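Local atomic coordinates of AvrL567-A (Melampsora lini, PDB entry 2OPC), a protein that serves the flax rust fungus as an avirulence protein, probably an effector recognised inside flax cells by matching disease-resistance proteins. Residues A[16-21]-A[119-124]; A[26-31]-A[44-49]; A[61-66]-A[75-80]. One frame throughout, in Å; residues are numbered along the deposited sequence.

How the contacts relate
The three contacts lie within two antiparallel sheets that pack face to face as a beta sandwich without helices. Contacts 1 and 3 lie in the same four-stranded sheet, their centres about 9 Å apart: contact 1 pairs edge strand 16-19 with 118-125, and contact 3 pairs 58-63, the other neighbour of 118-125, with edge strand 75-81. Contact 2 joins the outer strands of the three-stranded sheet, 10 Å from contact 1 and 14 Å from contact 3 between centres. Along the chain, contacts 2 and 3 follow one another inside the loop that contact 1 closes, so contact 1 brings together strands from near the two ends of the chain. Phe46, Val80, Leu28 and Leu123 help to fill the core between the sheets.

Contact 1 of 3, residues A[16-21]-A[119-124]; sequences TRFYRS and IKIKLV
Thr16 and Phe18 pair with Ile121 and Ile119 as antiparallel neighbours at the edge of the four-stranded sheet of a beta sandwich. The two strands run at 131°, a strongly twisted antiparallel pair. In each hydrogen-bonded pair both residues donate and accept: Thr16 N reaches Ile121 O at 2.8 Å and Ile121 N reaches Thr16 O at 3.0 Å, and Phe18 with Ile119 repeats the pattern. Between them Arg17 and Lys120 form a non-hydrogen-bonded pair, where Lys120 CA approaches Thr16 O at 3.4 Å in a CA-H...O contact.

Alternation divides the side chains. Arg17 and Lys120 share the face turned from the core, which suits their long charged ends; Arg17 is held by a salt bridge to Asp111, and Lys120 makes a cation-pi contact with Phe108. Phe18, Ile119 and Ile121 lie on the buried face, where strands 25-28 and 32-36 supply apolar partners and Trp36 stacks on the Phe18 ring. Thr16, small and beta-branched, touches Val26 and Leu28 there. With its CG anti to the backbone N (chi1 -179°), Phe18 runs alongside Ile119. The edge of its ring receives Ile119 CD1 4.0 Å from Phe18 CD2, while Ile121 CD1 lies 4.1 Å from Phe18 CB.

Contact 2 of 3, residues A[26-31]-A[44-49]; sequences VILSGL and PLFKWI
Leu31 and Ile49 are joined by one direct hydrogen bond where the three-stranded sheet of the sandwich reaches its end. Ile49 N donates to Leu31 O at 2.8 Å, almost straight at the hydrogen but arriving above the carbonyl plane. Because Leu31 immediately precedes central strand 32-36, this bond carries the antiparallel pairing of 32-36 with 44-48 one step further. A second polar link is indirect: a water donates to Gly30 O at 3.0 Å and to Ile49 O at 3.1 Å, bridging two carbonyls that could not bond to each other. Leu31 N in turn bonds to Leu28 O, closing a type I' beta turn between strands 25-28 and 32-36 whose corner residues, Ser29 and Gly30, both have positive phi; glycine takes that conformation readily.

An aromatic contact flanks the main bond. Trp48 CG stands anti to its backbone N (chi1 -179°), which lays the indole beside Leu31. Leu31 O lies 3.5 Å above one face of the ring, toward its rim, while Leu31 CB meets Trp48 CZ3 at 3.9 Å. The indole N-H is engaged elsewhere, by Gly51 O.

Apolar contacts complete the joint. Ile27 and Ile49 cross at about a right angle on the exposed side, Ile49 CD1 resting against both Ile27 CD1, at 4.0 Å, and Ile27 CG2. Inward, Leu28 CD1 approaches the ring edge of Phe46, 4.3 Å from its CE1.

Leu31 O is therefore engaged by Ile49 N and merely overlies the indole; with so little other polar pairing, much of the cohesion probably comes from hydrocarbon contact.

Contact 3 of 3, residues A[61-66]-A[75-80]; sequences VHIAHS and RSLGTV. With CO (cobalt (II) ion), chain B.
Ile63 and Arg75 exchange two backbone hydrogen bonds, Ile63 N to Arg75 O at 2.8 Å and Arg75 N to Ile63 O at 2.9 Å, in the antiparallel hairpin of strands 58-63 and 75-81. On the face shared with Ser76, His62 NE2 binds cobalt at 2.0 Å; Cys60 SG is a further ligand of this ion, which was used in crystallisation.

Val61 faces two residues at once, accepting from Leu77 N and donating to Gly78 O, as in a beta bulge. Gly78 suits this place, since its backbone angles would press a CB against the preceding carbonyl. Ser76 OG accepts from Gly78 N at 3.0 Å, forming an ST turn, and also bonds to Asn94.

Beyond the strand pairing, the Arg75 guanidinium lies flat on His65, the planes at 18° and the centres 3.9 Å apart. A bend at chi2 (64°) folds the arginine over the ring, and Arg75 CD sits above the same face, 3.6 Å from the ring centroid. Carbonyls of Pro69, Lys70 and Arg73 fix the guanidinium's rotation; the cation so held would tend to disfavour protonation of His65.

Val61, Ile63, Leu77 and Val80 form an aliphatic patch, with Arg75 on the Ile63 side toward the strand end. Ile63 CG2 packs on Leu77 CG at 4.0 Å, and Val61 CG2 meets Val80 CG1 at 3.8 Å. Strand 118-125 flanks 58-63 on its other edge, bonding to His62 and Ala64, while Pro44 and Phe46 of strand 44-48 in the opposing sheet cover Leu77, Val61 and Val80.

Contact 1 of 3, residues A[16-21]-A[119-124]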
ATOM      1  N   THR A  16      -3.700   5.282  -4.976  1.00 28.15           N
ATOM      2  CA  THR A  16      -3.256   4.492  -6.111  1.00 27.75           C
ATOM      3  C   THR A  16      -3.963   3.133  -6.075  1.00 28.34           C
ATOM      4  O   THR A  16      -4.031   2.502  -5.018  1.00 28.63           O
ATOM      5  CB  THR A  16      -1.734   4.277  -6.018  1.00 28.65           C
ATOM      6  OG1 THR A  16      -1.074   5.558  -6.079  1.00 30.60           O
ATOM      7  CG2 THR A  16      -1.195   3.382  -7.128  1.00 30.62           C
ATOM      8  N   ARG A  17      -4.512   2.707  -7.209  1.00 27.72           N
ATOM      9  CA  ARG A  17      -5.031   1.336  -7.298  1.00 27.85           C
ATOM     10  C   ARG A  17      -3.902   0.320  -7.410  1.00 29.15           C
ATOM     11  O   ARG A  17      -2.991   0.459  -8.244  1.00 31.83           O
ATOM     12  CB  ARG A  17      -5.946   1.203  -8.504  1.00 28.40           C
ATOM     13  CG  ARG A  17      -7.146   2.119  -8.411  1.00 27.04           C
ATOM     14  CD  ARG A  17      -8.113   1.752  -9.554  1.00 28.45           C
ATOM     15  NE  ARG A  17      -9.347   2.522  -9.536  1.00 29.36           N
ATOM     16  CZ  ARG A  17     -10.370   2.294 -10.360  1.00 31.73           C
ATOM     17  NH1 ARG A  17     -10.286   1.303 -11.241  1.00 33.79           N
ATOM     18  NH2 ARG A  17     -11.464   3.034 -10.277  1.00 35.17           N
ATOM     19  N   PHE A  18      -3.954  -0.693  -6.559  1.00 28.47           N
ATOM     20  CA  PHE A  18      -2.963  -1.773  -6.620  1.00 28.93           C
ATOM     21  C   PHE A  18      -3.759  -3.063  -6.813  1.00 29.96           C
ATOM     22  O   PHE A  18      -4.491  -3.503  -5.923  1.00 28.98           O
ATOM     23  CB  PHE A  18      -2.132  -1.762  -5.322  1.00 28.77           C
ATOM     24  CG  PHE A  18      -1.050  -2.827  -5.249  1.00 28.80           C
ATOM     25  CD1 PHE A  18      -0.237  -3.064  -6.341  1.00 29.65           C
ATOM     26  CD2 PHE A  18      -0.863  -3.569  -4.078  1.00 33.51           C
ATOM     27  CE1 PHE A  18       0.781  -4.006  -6.262  1.00 30.51           C
ATOM     28  CE2 PHE A  18       0.173  -4.550  -4.007  1.00 33.95           C
ATOM     29  CZ  PHE A  18       0.964  -4.734  -5.132  1.00 31.82           C
ATOM     30  N   TYR A  19      -3.608  -3.625  -8.021  1.00 29.71           N
ATOM     31  CA  TYR A  19      -4.437  -4.747  -8.439  1.00 30.29           C
ATOM     32  C   TYR A  19      -4.022  -6.104  -7.864  1.00 29.75           C
ATOM     33  O   TYR A  19      -2.848  -6.350  -7.669  1.00 29.14           O
ATOM     34  CB  TYR A  19      -4.510  -4.789  -9.976  1.00 31.64           C
ATOM     35  CG  TYR A  19      -5.486  -3.765 -10.498  1.00 33.36           C
ATOM     36  CD1 TYR A  19      -6.833  -4.076 -10.629  1.00 34.74           C
ATOM     37  CD2 TYR A  19      -5.079  -2.466 -10.782  1.00 34.96           C
ATOM     38  CE1 TYR A  19      -7.769  -3.120 -11.078  1.00 34.38           C
ATOM     39  CE2 TYR A  19      -6.005  -1.496 -11.249  1.00 35.23           C
ATOM     40  CZ  TYR A  19      -7.336  -1.838 -11.368  1.00 33.90           C
ATOM     41  OH  TYR A  19      -8.259  -0.912 -11.819  1.00 36.40           O
ATOM     42  N   ARG A  20      -4.992  -6.979  -7.579  1.00 29.31           N
ATOM     43  CA  ARG A  20      -4.751  -8.323  -7.051  1.00 29.38           C
ATOM     44  C   ARG A  20      -4.418  -9.270  -8.187  1.00 28.29           C
ATOM     45  O   ARG A  20      -5.055 -10.278  -8.402  1.00 27.72           O
ATOM     46  CB  ARG A  20      -5.959  -8.798  -6.297  1.00 30.40           C
ATOM     47  CG  ARG A  20      -6.246  -7.942  -5.059  1.00 34.71           C
ATOM     48  CD  ARG A  20      -5.827  -8.733  -3.875  1.00 34.81           C
ATOM     49  NE  ARG A  20      -6.746  -9.824  -3.568  1.00 33.31           N
ATOM     50  CZ  ARG A  20      -6.703 -10.558  -2.454  1.00 35.73           C
ATOM     51  NH1 ARG A  20      -5.704 -10.250  -1.575  1.00 36.97           N
ATOM     52  NH2 ARG A  20      -7.629 -11.574  -2.229  1.00 29.04           N
ATOM     53  N   SER A  21      -3.353  -8.889  -8.889  1.00 27.30           N
ATOM     54  CA  SER A  21      -2.639  -9.784  -9.821  1.00 27.66           C
ATOM     55  C   SER A  21      -1.265  -9.969  -9.196  1.00 27.19           C
ATOM     56  O   SER A  21      -0.658  -8.991  -8.792  1.00 28.27           O
ATOM     57  CB  SER A  21      -2.460  -9.053 -11.140  1.00 30.30           C
ATOM     58  OG  SER A  21      -1.464  -9.676 -11.930  1.00 37.37           O
ATOM     59  N   ILE A 119      -6.867  -2.930  -4.347  1.00 28.90           N
ATOM     60  CA  ILE A 119      -6.914  -2.132  -3.111  1.00 29.04           C
ATOM     61  C   ILE A 119      -6.491  -0.708  -3.487  1.00 28.68           C
ATOM     62  O   ILE A 119      -5.948  -0.435  -4.546  1.00 29.14           O
ATOM     63  CB  ILE A 119      -5.997  -2.702  -1.982  1.00 28.63           C
ATOM     64  CG1 ILE A 119      -4.490  -2.613  -2.331  1.00 28.96           C
ATOM     65  CG2 ILE A 119      -6.412  -4.148  -1.672  1.00 29.24           C
ATOM     66  CD1 ILE A 119      -3.607  -3.091  -1.182  1.00 28.75           C
ATOM     67  N   LYS A 120      -6.853   0.210  -2.587  1.00 28.88           N
ATOM     68  CA  LYS A 120      -6.473   1.646  -2.738  1.00 29.10           C
ATOM     69  C   LYS A 120      -5.519   2.015  -1.627  1.00 28.94           C
ATOM     70  O   LYS A 120      -5.908   1.981  -0.457  1.00 28.78           O
ATOM     71  CB  LYS A 120      -7.710   2.534  -2.630  1.00 28.77           C
ATOM     72  CG  LYS A 120      -8.739   2.362  -3.744  1.00 30.53           C
ATOM     73  CD  LYS A 120      -9.940   3.351  -3.499  1.00 29.82           C
ATOM     74  CE  LYS A 120     -11.054   3.125  -4.449  1.00 32.59           C
ATOM     75  NZ  LYS A 120     -12.051   4.198  -4.234  1.00 34.75           N
ATOM     76  N   ILE A 121      -4.300   2.418  -2.016  1.00 28.53           N
ATOM     77  CA  ILE A 121      -3.249   2.758  -1.015  1.00 28.85           C
ATOM     78  C   ILE A 121      -2.586   4.070  -1.387  1.00 29.27           C
ATOM     79  O   ILE A 121      -2.570   4.498  -2.538  1.00 28.41           O
ATOM     80  CB  ILE A 121      -2.191   1.634  -0.846  1.00 29.14           C
ATOM     81  CG1 ILE A 121      -1.620   1.227  -2.212  1.00 30.89           C
ATOM     82  CG2 ILE A 121      -2.839   0.463  -0.100  1.00 30.73           C
ATOM     83  CD1 ILE A 121      -0.483   0.140  -2.131  1.00 29.48           C
ATOM     84  N   LYS A 122      -2.061   4.741  -0.350  1.00 29.81           N
ATOM     85  CA  LYS A 122      -1.304   5.977  -0.579  1.00 29.21           C
ATOM     86  C   LYS A 122      -0.430   6.240   0.653  1.00 29.64           C
ATOM     87  O   LYS A 122      -0.614   5.637   1.708  1.00 30.09           O
ATOM     88  CB  LYS A 122      -2.257   7.164  -0.803  1.00 30.19           C
ATOM     89  CG  LYS A 122      -3.105   7.499   0.428  1.00 30.49           C
ATOM     90  CD  LYS A 122      -4.102   8.634   0.100  1.00 31.07           C
ATOM     91  CE  LYS A 122      -4.968   8.923   1.293  1.00 33.37           C
ATOM     92  NZ  LYS A 122      -5.774  10.154   1.017  1.00 35.73           N
ATOM     93  N   LEU A 123       0.504   7.164   0.489  1.00 28.80           N
ATOM     94  CA  LEU A 123       1.320   7.613   1.616  1.00 28.73           C
ATOM     95  C   LEU A 123       0.890   8.972   2.081  1.00 28.61           C
ATOM     96  O   LEU A 123       0.544   9.835   1.278  1.00 28.97           O
ATOM     97  CB  LEU A 123       2.780   7.803   1.165  1.00 29.43           C
ATOM     98  CG  LEU A 123       3.475   6.556   0.631  1.00 29.15           C
ATOM     99  CD1 LEU A 123       4.915   6.914   0.196  1.00 30.40           C
ATOM    100  CD2 LEU A 123       3.440   5.419   1.695  1.00 30.90           C
ATOM    101  N   VAL A 124       1.007   9.146   3.388  1.00 28.39           N
ATOM    102  CA  VAL A 124       0.953  10.497   3.973  1.00 29.13           C
ATOM    103  C   VAL A 124       2.160  10.613   4.913  1.00 28.47           C
ATOM    104  O   VAL A 124       2.638   9.629   5.452  1.00 28.54           O
ATOM    105  CB  VAL A 124      -0.366  10.829   4.759  1.00 29.03           C
ATOM    106  CG1 VAL A 124      -1.597  10.683   3.857  1.00 32.11           C
ATOM    107  CG2 VAL A 124      -0.547   9.996   6.016  1.00 30.16           C
TER

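Contact 2 of 3, residues A[26-31]-A[44-49]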
ATOM      1  N   VAL A  26       3.348  -1.090  -8.258  1.00 27.99           N
ATOM      2  CA  VAL A  26       3.009   0.328  -8.381  1.00 28.45           C
ATOM      3  C   VAL A  26       4.020   1.190  -7.631  1.00 28.24           C
ATOM      4  O   VAL A  26       4.890   0.641  -6.916  1.00 27.77           O
ATOM      5  CB  VAL A  26       1.576   0.662  -7.910  1.00 28.37           C
ATOM      6  CG1 VAL A  26       0.525  -0.067  -8.738  1.00 30.39           C
ATOM      7  CG2 VAL A  26       1.337   0.380  -6.431  1.00 29.52           C
ATOM      8  N   ILE A  27       3.921   2.516  -7.785  1.00 28.95           N
ATOM      9  CA  ILE A  27       4.759   3.469  -7.061  1.00 29.28           C
ATOM     10  C   ILE A  27       3.873   4.494  -6.382  1.00 28.92           C
ATOM     11  O   ILE A  27       2.929   5.012  -7.010  1.00 30.33           O
ATOM     12  CB  ILE A  27       5.761   4.130  -7.990  1.00 29.71           C
ATOM     13  CG1 ILE A  27       6.705   3.099  -8.578  1.00 29.95           C
ATOM     14  CG2 ILE A  27       6.592   5.160  -7.211  1.00 30.15           C
ATOM     15  CD1 ILE A  27       7.571   3.651  -9.716  1.00 34.61           C
ATOM     16  N   LEU A  28       4.134   4.759  -5.114  1.00 28.71           N
ATOM     17  CA  LEU A  28       3.379   5.747  -4.349  1.00 27.99           C
ATOM     18  C   LEU A  28       4.171   7.026  -4.209  1.00 29.45           C
ATOM     19  O   LEU A  28       5.298   7.018  -3.681  1.00 28.42           O
ATOM     20  CB  LEU A  28       3.055   5.193  -2.964  1.00 28.42           C
ATOM     21  CG  LEU A  28       2.422   3.806  -2.895  1.00 28.67           C
ATOM     22  CD1 LEU A  28       2.138   3.404  -1.470  1.00 29.77           C
ATOM     23  CD2 LEU A  28       1.111   3.781  -3.743  1.00 29.66           C
ATOM     24  N   SER A  29       3.602   8.124  -4.732  1.00 28.55           N
ATOM     25  CA  SER A  29       4.181   9.479  -4.565  1.00 28.69           C
ATOM     26  C   SER A  29       5.601   9.614  -5.117  1.00 28.22           C
ATOM     27  O   SER A  29       6.314  10.527  -4.731  1.00 28.52           O
ATOM     28  CB  SER A  29       4.106   9.909  -3.105  1.00 29.77           C
ATOM     29  OG  SER A  29       2.757   9.964  -2.661  1.00 32.24           O
ATOM     30  N   GLY A  30       6.007   8.725  -6.011  1.00 29.36           N
ATOM     31  CA  GLY A  30       7.391   8.732  -6.471  1.00 29.68           C
ATOM     32  C   GLY A  30       8.427   8.347  -5.430  1.00 29.35           C
ATOM     33  O   GLY A  30       9.661   8.517  -5.638  1.00 31.74           O
ATOM     34  N   LEU A  31       7.958   7.797  -4.316  1.00 27.71           N
ATOM     35  CA  LEU A  31       8.847   7.555  -3.191  1.00 28.24           C
ATOM     36  C   LEU A  31       9.051   6.090  -2.872  1.00 27.69           C
ATOM     37  O   LEU A  31      10.142   5.706  -2.410  1.00 27.68           O
ATOM     38  CB  LEU A  31       8.311   8.212  -1.917  1.00 28.88           C
ATOM     39  CG  LEU A  31       8.168   9.745  -1.972  1.00 29.78           C
ATOM     40  CD1 LEU A  31       7.602  10.298  -0.657  1.00 30.85           C
ATOM     41  CD2 LEU A  31       9.485  10.445  -2.288  1.00 30.61           C
ATOM     42  N   PRO A  44       1.033  -6.169   0.867  1.00 28.72           N
ATOM     43  CA  PRO A  44       2.012  -5.480   0.034  1.00 29.16           C
ATOM     44  C   PRO A  44       3.356  -5.399   0.726  1.00 29.06           C
ATOM     45  O   PRO A  44       3.436  -5.377   1.946  1.00 28.77           O
ATOM     46  CB  PRO A  44       1.449  -4.067  -0.088  1.00 29.55           C
ATOM     47  CG  PRO A  44       0.624  -3.876   1.129  1.00 31.45           C
ATOM     48  CD  PRO A  44       0.081  -5.232   1.511  1.00 29.52           C
ATOM     49  N   LEU A  45       4.420  -5.367  -0.078  1.00 28.65           N
ATOM     50  CA  LEU A  45       5.789  -5.107   0.372  1.00 28.38           C
ATOM     51  C   LEU A  45       6.272  -3.829  -0.299  1.00 29.14           C
ATOM     52  O   LEU A  45       5.822  -3.512  -1.393  1.00 30.46           O
ATOM     53  CB  LEU A  45       6.761  -6.250   0.013  1.00 27.85           C
ATOM     54  CG  LEU A  45       6.367  -7.615   0.611  1.00 28.36           C
ATOM     55  CD1 LEU A  45       7.355  -8.665   0.182  1.00 29.47           C
ATOM     56  CD2 LEU A  45       6.262  -7.630   2.152  1.00 28.80           C
ATOM     57  N   PHE A  46       7.204  -3.118   0.365  1.00 28.51           N
ATOM     58  CA  PHE A  46       7.577  -1.746   0.002  1.00 27.61           C
ATOM     59  C   PHE A  46       9.081  -1.629  -0.095  1.00 28.11           C
ATOM     60  O   PHE A  46       9.824  -2.278   0.610  1.00 27.42           O
ATOM     61  CB  PHE A  46       7.073  -0.806   1.081  1.00 28.20           C
ATOM     62  CG  PHE A  46       5.607  -0.864   1.253  1.00 27.74           C
ATOM     63  CD1 PHE A  46       4.749  -0.085   0.442  1.00 29.21           C
ATOM     64  CD2 PHE A  46       5.050  -1.649   2.264  1.00 28.98           C
ATOM     65  CE1 PHE A  46       3.375  -0.135   0.617  1.00 28.59           C
ATOM     66  CE2 PHE A  46       3.648  -1.738   2.432  1.00 28.62           C
ATOM     67  CZ  PHE A  46       2.805  -0.949   1.626  1.00 28.28           C
ATOM     68  N   LYS A  47       9.526  -0.770  -1.007  1.00 28.23           N
ATOM     69  CA  LYS A  47      10.938  -0.422  -1.111  1.00 28.51           C
ATOM     70  C   LYS A  47      11.117   1.043  -1.496  1.00 28.34           C
ATOM     71  O   LYS A  47      10.522   1.519  -2.463  1.00 27.37           O
ATOM     72  CB  LYS A  47      11.638  -1.322  -2.132  1.00 28.02           C
ATOM     73  CG  LYS A  47      13.148  -1.391  -1.967  1.00 29.42           C
ATOM     74  CD  LYS A  47      13.713  -2.660  -2.583  1.00 30.61           C
ATOM     75  CE  LYS A  47      15.167  -2.476  -2.987  1.00 33.28           C
ATOM     76  NZ  LYS A  47      15.741  -3.718  -3.576  1.00 31.47           N
ATOM     77  N   TRP A  48      11.939   1.753  -0.731  1.00 28.41           N
ATOM     78  CA  TRP A  48      12.167   3.175  -0.955  1.00 26.59           C
ATOM     79  C   TRP A  48      13.010   3.402  -2.199  1.00 27.33           C
ATOM     80  O   TRP A  48      14.099   2.823  -2.317  1.00 28.33           O
ATOM     81  CB  TRP A  48      12.915   3.744   0.252  1.00 27.02           C
ATOM     82  CG  TRP A  48      13.190   5.212   0.140  1.00 25.56           C
ATOM     83  CD1 TRP A  48      14.355   5.797  -0.308  1.00 26.93           C
ATOM     84  CD2 TRP A  48      12.300   6.291   0.484  1.00 24.80           C
ATOM     85  NE1 TRP A  48      14.231   7.156  -0.253  1.00 26.81           N
ATOM     86  CE2 TRP A  48      12.983   7.489   0.218  1.00 25.12           C
ATOM     87  CE3 TRP A  48      10.997   6.364   1.018  1.00 25.82           C
ATOM     88  CZ2 TRP A  48      12.426   8.732   0.454  1.00 23.94           C
ATOM     89  CZ3 TRP A  48      10.441   7.589   1.257  1.00 24.66           C
ATOM     90  CH2 TRP A  48      11.143   8.780   0.967  1.00 24.19           C
ATOM     91  N   ILE A  49      12.501   4.271  -3.082  1.00 27.12           N
ATOM     92  CA  ILE A  49      13.195   4.641  -4.362  1.00 27.46           C
ATOM     93  C   ILE A  49      13.131   6.147  -4.556  1.00 29.33           C
ATOM     94  O   ILE A  49      13.212   6.638  -5.706  1.00 29.99           O
ATOM     95  CB  ILE A  49      12.605   3.979  -5.596  1.00 29.92           C
ATOM     96  CG1 ILE A  49      11.105   4.220  -5.659  1.00 32.21           C
ATOM     97  CG2 ILE A  49      12.993   2.519  -5.595  1.00 29.43           C
ATOM     98  CD1 ILE A  49      10.522   4.173  -7.036  1.00 37.58           C
TER
HETATM   99  O   HOH W   1      11.335   7.641  -7.995  1.00 43.05           O

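Contact 3 of 3, residues A[61-66]-A[75-80]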
ATOM      1  N   VAL A  61       1.118   4.421   5.689  1.00 28.14           N
ATOM      2  CA  VAL A  61       0.491   3.819   4.480  1.00 29.03           C
ATOM      3  C   VAL A  61      -0.999   3.751   4.735  1.00 29.31           C
ATOM      4  O   VAL A  61      -1.443   2.980   5.612  1.00 31.83           O
ATOM      5  CB  VAL A  61       1.057   2.432   4.189  1.00 28.98           C
ATOM      6  CG1 VAL A  61       0.458   1.871   2.914  1.00 30.38           C
ATOM      7  CG2 VAL A  61       2.562   2.503   4.077  1.00 30.61           C
ATOM      8  N   HIS A  62      -1.746   4.580   4.026  1.00 28.20           N
ATOM      9  CA  HIS A  62      -3.197   4.607   4.167  1.00 29.24           C
ATOM     10  C   HIS A  62      -3.819   3.666   3.159  1.00 29.29           C
ATOM     11  O   HIS A  62      -3.369   3.558   2.009  1.00 29.37           O
ATOM     12  CB  HIS A  62      -3.709   6.050   4.004  1.00 29.16           C
ATOM     13  CG  HIS A  62      -3.464   6.890   5.226  1.00 28.05           C
ATOM     14  ND1 HIS A  62      -4.112   8.079   5.493  1.00 28.93           N
ATOM     15  CD2 HIS A  62      -2.686   6.623   6.307  1.00 30.22           C
ATOM     16  CE1 HIS A  62      -3.687   8.533   6.667  1.00 29.69           C
ATOM     17  NE2 HIS A  62      -2.837   7.666   7.179  1.00 31.55           N
ATOM     18  N   ILE A  63      -4.880   3.006   3.623  1.00 28.96           N
ATOM     19  CA  ILE A  63      -5.634   2.060   2.792  1.00 28.72           C
ATOM     20  C   ILE A  63      -7.128   2.353   2.963  1.00 28.95           C
ATOM     21  O   ILE A  63      -7.591   2.600   4.078  1.00 30.17           O
ATOM     22  CB  ILE A  63      -5.305   0.591   3.182  1.00 28.40           C
ATOM     23  CG1 ILE A  63      -6.000  -0.402   2.241  1.00 29.68           C
ATOM     24  CG2 ILE A  63      -5.629   0.292   4.636  1.00 31.01           C
ATOM     25  CD1 ILE A  63      -5.337  -1.762   2.224  1.00 29.46           C
ATOM     26  N   ALA A  64      -7.854   2.336   1.846  1.00 28.52           N
ATOM     27  CA  ALA A  64      -9.307   2.571   1.884  1.00 27.67           C
ATOM     28  C   ALA A  64     -10.035   1.283   2.239  1.00 27.52           C
ATOM     29  O   ALA A  64      -9.538   0.177   1.995  1.00 27.94           O
ATOM     30  CB  ALA A  64      -9.780   3.058   0.561  1.00 28.19           C
ATOM     31  N   HIS A  65     -11.233   1.441   2.790  1.00 26.62           N
ATOM     32  CA  HIS A  65     -12.172   0.350   2.979  1.00 26.62           C
ATOM     33  C   HIS A  65     -13.294   0.449   1.937  1.00 26.94           C
ATOM     34  O   HIS A  65     -13.762   1.554   1.623  1.00 27.29           O
ATOM     35  CB  HIS A  65     -12.762   0.391   4.402  1.00 27.76           C
ATOM     36  CG  HIS A  65     -11.815  -0.113   5.452  1.00 27.38           C
ATOM     37  ND1 HIS A  65     -12.232  -0.554   6.689  1.00 30.03           N
ATOM     38  CD2 HIS A  65     -10.468  -0.280   5.421  1.00 29.61           C
ATOM     39  CE1 HIS A  65     -11.173  -0.943   7.385  1.00 30.54           C
ATOM     40  NE2 HIS A  65     -10.099  -0.803   6.633  1.00 30.56           N
ATOM     41  N   SER A  66     -13.720  -0.718   1.426  1.00 26.11           N
ATOM     42  CA  SER A  66     -14.790  -0.779   0.421  1.00 26.90           C
ATOM     43  C   SER A  66     -16.123  -1.133   1.044  1.00 26.86           C
ATOM     44  O   SER A  66     -17.150  -0.999   0.394  1.00 28.34           O
ATOM     45  CB  SER A  66     -14.467  -1.805  -0.663  1.00 27.09           C
ATOM     46  OG  SER A  66     -14.312  -3.053  -0.042  1.00 27.33           O
ATOM     47  N   ARG A  75      -7.801   3.767   6.738  1.00 29.78           N
ATOM     48  CA  ARG A  75      -7.102   3.036   7.784  1.00 28.83           C
ATOM     49  C   ARG A  75      -5.607   3.010   7.429  1.00 29.44           C
ATOM     50  O   ARG A  75      -5.210   3.549   6.395  1.00 29.59           O
ATOM     51  CB  ARG A  75      -7.673   1.614   7.942  1.00 29.11           C
ATOM     52  CG  ARG A  75      -8.953   1.555   8.825  1.00 28.46           C
ATOM     53  CD  ARG A  75     -10.144   2.297   8.239  1.00 28.70           C
ATOM     54  NE  ARG A  75     -11.398   1.924   8.900  1.00 28.20           N
ATOM     55  CZ  ARG A  75     -12.588   2.360   8.508  1.00 29.11           C
ATOM     56  NH1 ARG A  75     -12.689   3.193   7.481  1.00 29.26           N
ATOM     57  NH2 ARG A  75     -13.682   1.937   9.119  1.00 28.93           N
ATOM     58  N   SER A  76      -4.792   2.451   8.314  1.00 29.55           N
ATOM     59  CA  SER A  76      -3.353   2.403   8.055  1.00 29.76           C
ATOM     60  C   SER A  76      -2.853   0.982   8.054  1.00 29.07           C
ATOM     61  O   SER A  76      -3.287   0.164   8.899  1.00 29.25           O
ATOM     62  CB  SER A  76      -2.616   3.179   9.143  1.00 30.82           C
ATOM     63  OG  SER A  76      -1.194   3.018   8.972  1.00 30.93           O
ATOM     64  N   LEU A  77      -1.955   0.701   7.120  1.00 29.24           N
ATOM     65  CA  LEU A  77      -1.274  -0.600   7.125  1.00 30.00           C
ATOM     66  C   LEU A  77      -0.008  -0.591   7.999  1.00 29.21           C
ATOM     67  O   LEU A  77       0.605  -1.633   8.263  1.00 30.65           O
ATOM     68  CB  LEU A  77      -0.899  -1.033   5.713  1.00 29.59           C
ATOM     69  CG  LEU A  77      -2.028  -1.396   4.766  1.00 32.35           C
ATOM     70  CD1 LEU A  77      -1.447  -1.739   3.429  1.00 33.34           C
ATOM     71  CD2 LEU A  77      -2.823  -2.613   5.261  1.00 32.27           C
ATOM     72  N   GLY A  78       0.377   0.572   8.470  1.00 28.58           N
ATOM     73  CA  GLY A  78       1.625   0.714   9.184  1.00 28.28           C
ATOM     74  C   GLY A  78       2.455   1.794   8.512  1.00 28.92           C
ATOM     75  O   GLY A  78       1.894   2.638   7.805  1.00 29.19           O
ATOM     76  N   THR A  79       3.753   1.813   8.783  1.00 27.69           N
ATOM     77  CA  THR A  79       4.617   2.861   8.231  1.00 28.53           C
ATOM     78  C   THR A  79       5.730   2.305   7.381  1.00 28.79           C
ATOM     79  O   THR A  79       6.138   1.125   7.531  1.00 28.12           O
ATOM     80  CB  THR A  79       5.251   3.717   9.347  1.00 29.49           C
ATOM     81  OG1 THR A  79       6.091   2.889  10.143  1.00 29.97           O
ATOM     82  CG2 THR A  79       4.196   4.368  10.217  1.00 29.07           C
ATOM     83  N   VAL A  80       6.208   3.153   6.481  1.00 27.46           N
ATOM     84  CA  VAL A  80       7.416   2.853   5.714  1.00 28.38           C
ATOM     85  C   VAL A  80       8.373   4.012   5.836  1.00 27.61           C
ATOM     86  O   VAL A  80       7.997   5.080   6.325  1.00 28.00           O
ATOM     87  CB  VAL A  80       7.078   2.575   4.243  1.00 28.93           C
ATOM     88  CG1 VAL A  80       6.210   1.289   4.116  1.00 30.40           C
ATOM     89  CG2 VAL A  80       6.352   3.771   3.596  1.00 30.54           C
TER
HETATM   90 CO    CO B 201      -1.976   7.505   8.981  1.00 17.00          CO